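Long-range contact in adenosine kinase (Trypanosoma brucei brucei, PDB 4N09), which probably transfers a phosphate from ATP to adenosine, giving AMP and ADP in the purine salvage pathway: residues A[271-276]-A[284-289]. Residues are numbered along the deposited sequence; the frame is centred on the assembly and turned at random.
Sequences ESTVLA and VPVPQL. With ADP (adenosine-5'-diphosphate), chain F.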
loop_
_atom_site.group_PDB
_atom_site.type_symbol
_atom_site.label_atom_id
_atom_site.label_comp_id
_atom_site.label_asym_id
_atom_site.label_seq_id
_atom_site.Cartn_x
_atom_site.Cartn_y
_atom_site.Cartn_z
ATOM N N GLU A 271 0.632 17.728 -8.243
ATOM C CA GLU A 271 0.219 18.803 -7.350
ATOM C C GLU A 271 0.477 18.491 -5.900
ATOM O O GLU A 271 0.707 17.345 -5.510
ATOM C CB GLU A 271 -1.272 19.068 -7.514
ATOM C CG GLU A 271 -1.626 20.010 -8.652
ATOM C CD GLU A 271 -2.931 19.614 -9.302
ATOM O OE1 GLU A 271 -3.997 20.241 -9.078
ATOM O OE2 GLU A 271 -2.890 18.613 -10.020
ATOM N N SER A 272 0.366 19.513 -5.077
ATOM C CA SER A 272 0.689 19.406 -3.668
ATOM C C SER A 272 -0.114 18.375 -2.923
ATOM O O SER A 272 -1.256 18.113 -3.249
ATOM C CB SER A 272 0.404 20.723 -3.006
ATOM O OG SER A 272 1.369 21.682 -3.387
ATOM N N THR A 273 0.523 17.773 -1.929
ATOM C CA THR A 273 -0.121 16.809 -1.086
ATOM C C THR A 273 -0.901 17.534 0.004
ATOM O O THR A 273 -0.410 18.469 0.625
ATOM C CB THR A 273 0.933 15.868 -0.478
ATOM O OG1 THR A 273 1.471 15.041 -1.521
ATOM C CG2 THR A 273 0.332 14.990 0.593
ATOM N N VAL A 274 -2.115 17.086 0.248
ATOM C CA VAL A 274 -2.960 17.719 1.220
ATOM C C VAL A 274 -2.801 16.969 2.519
ATOM O O VAL A 274 -2.992 15.751 2.566
ATOM C CB VAL A 274 -4.432 17.632 0.795
ATOM C CG1 VAL A 274 -5.376 18.017 1.911
ATOM C CG2 VAL A 274 -4.675 18.501 -0.416
ATOM N N LEU A 275 -2.521 17.712 3.580
ATOM C CA LEU A 275 -2.290 17.140 4.882
ATOM C C LEU A 275 -3.203 17.818 5.903
ATOM O O LEU A 275 -3.092 19.026 6.145
ATOM C CB LEU A 275 -0.835 17.359 5.244
ATOM C CG LEU A 275 -0.462 17.107 6.697
ATOM C CD1 LEU A 275 -0.641 15.628 7.007
ATOM C CD2 LEU A 275 0.961 17.544 6.991
ATOM N N ALA A 276 -4.062 17.038 6.542
ATOM C CA ALA A 276 -5.076 17.589 7.428
ATOM C C ALA A 276 -5.061 16.954 8.827
ATOM O O ALA A 276 -4.860 15.749 8.986
ATOM C CB ALA A 276 -6.448 17.433 6.795
ATOM N N VAL A 284 1.738 20.344 1.038
ATOM C CA VAL A 284 3.161 20.094 0.996
ATOM C C VAL A 284 3.534 19.995 -0.463
ATOM O O VAL A 284 3.093 19.099 -1.159
ATOM C CB VAL A 284 3.517 18.781 1.730
ATOM C CG1 VAL A 284 5.011 18.539 1.757
ATOM C CG2 VAL A 284 2.999 18.822 3.145
ATOM N N PRO A 285 4.311 20.946 -0.958
ATOM C CA PRO A 285 4.537 20.923 -2.404
ATOM C C PRO A 285 5.341 19.716 -2.837
ATOM O O PRO A 285 6.153 19.212 -2.073
ATOM C CB PRO A 285 5.343 22.201 -2.691
ATOM C CG PRO A 285 5.456 22.928 -1.421
ATOM C CD PRO A 285 4.756 22.180 -0.317
ATOM N N VAL A 286 5.106 19.294 -4.069
ATOM C CA VAL A 286 5.858 18.232 -4.688
ATOM C C VAL A 286 6.972 18.859 -5.495
ATOM O O VAL A 286 6.696 19.597 -6.415
ATOM C CB VAL A 286 4.966 17.425 -5.657
ATOM C CG1 VAL A 286 5.780 16.416 -6.446
ATOM C CG2 VAL A 286 3.862 16.725 -4.900
ATOM N N PRO A 287 8.230 18.522 -5.210
ATOM C CA PRO A 287 9.336 19.109 -5.973
ATOM C C PRO A 287 9.164 18.917 -7.482
ATOM O O PRO A 287 8.809 17.818 -7.922
ATOM C CB PRO A 287 10.542 18.309 -5.496
ATOM C CG PRO A 287 10.164 17.761 -4.179
ATOM C CD PRO A 287 8.693 17.513 -4.244
ATOM N N GLN A 288 9.464 19.956 -8.267
ATOM C CA GLN A 288 9.341 19.860 -9.731
ATOM C C GLN A 288 10.271 18.759 -10.251
ATOM O O GLN A 288 11.346 18.531 -9.715
ATOM C CB GLN A 288 9.564 21.209 -10.454
ATOM C CG GLN A 288 10.927 21.441 -11.104
ATOM C CD GLN A 288 11.178 20.671 -12.422
ATOM O OE1 GLN A 288 10.272 20.441 -13.236
ATOM N NE2 GLN A 288 12.450 20.319 -12.653
ATOM N N LEU A 289 9.812 18.048 -11.275
ATOM C CA LEU A 289 10.590 16.976 -11.880
ATOM C C LEU A 289 10.314 16.979 -13.388
ATOM O O LEU A 289 9.159 17.009 -13.780
ATOM C CB LEU A 289 10.190 15.637 -11.225
ATOM C CG LEU A 289 10.791 14.378 -11.826
ATOM C CD1 LEU A 289 12.286 14.291 -11.592
ATOM C CD2 LEU A 289 10.094 13.161 -11.280
HETATM P PB ADP F . -0.765 6.942 -6.817
HETATM O O1B ADP F . -1.626 6.398 -5.663
HETATM O O2B ADP F . 0.399 6.056 -7.261
HETATM O O3B ADP F . -1.525 7.482 -8.022
HETATM P PA ADP F . 0.065 9.680 -6.738
HETATM O O1A ADP F . -0.017 9.468 -8.251
HETATM O O2A ADP F . -0.800 10.733 -6.043
HETATM O O3A ADP F . -0.143 8.238 -6.054
HETATM O "O5'" ADP F . 1.611 10.024 -6.418
HETATM C "C5'" ADP F . 2.228 9.759 -5.181
HETATM C "C4'" ADP F . 3.384 10.697 -5.138
HETATM O "O4'" ADP F . 4.290 10.327 -6.163
HETATM C "C3'" ADP F . 2.987 12.149 -5.388
HETATM O "O3'" ADP F . 2.554 12.813 -4.194
HETATM C "C2'" ADP F . 4.279 12.674 -5.957
HETATM O "O2'" ADP F . 5.175 12.940 -4.915
HETATM C "C1'" ADP F . 4.865 11.509 -6.717
HETATM N N9 ADP F . 4.504 11.605 -8.163
HETATM C C8 ADP F . 3.522 10.905 -8.751
HETATM N N7 ADP F . 3.457 11.216 -10.056
HETATM C C5 ADP F . 4.404 12.117 -10.320
HETATM C C6 ADP F . 4.868 12.843 -11.506
HETATM N N6 ADP F . 4.270 12.628 -12.693
HETATM N N1 ADP F . 5.887 13.723 -11.376
HETATM C C2 ADP F . 6.485 13.928 -10.196
HETATM N N3 ADP F . 6.105 13.273 -9.097
HETATM C C4 ADP F . 5.092 12.377 -9.082
#
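Thr273 and Val284 form an antiparallel hydrogen-bonded pair, the last rung before the second chain leaves the sheet. Two backbone hydrogen bonds join them: Thr273 N donates to Val284 O at 3.0 Å, and Val284 N returns a bond to Thr273 O at 2.9 Å. The two side chains stand on the same face of the sheet, with Thr273 CB 4.5 Å from Val284 CB.

Beyond this pair the ladder ends and side chains take over. Ser272 lies over the peptide that follows Val284: its OG is 3.4 Å from Pro285 CA, placed there because the hydroxyl is turned beside the backbone N (chi1 -72°). Val286 then swings back toward the strand and uses its two methyls differently. CG2 rests against the backbone carbonyl oxygen of Glu271, whereas CG1, anti to the backbone N (chi1 173°), approaches the ribose, with Val286 CG1 3.8 Å from ADP O2'. Thr273 OG1 lies 3.6 Å from ADP O3', and its hydrogen bond is made to His326 of helix 318-333. Further along, Leu289 CD2 meets the adenine at ADP C2, also at 3.8 Å. The end of a beta hairpin and the loop it releases thus form part of the nucleotide pocket, illustrating how an edge of the ribokinase-type sheet can serve a ligand site.

Strand 271-277 runs between 263-268 and 280-284, antiparallel to both, at one end of the nine-stranded sheet. Helix 318-333 packs against Leu275, Val284, Pro285 and Val286, helix 243-252 against Val274 and Ala276, and Glu271 reaches Arg226 in a salt bridge at the start of helix 226-236.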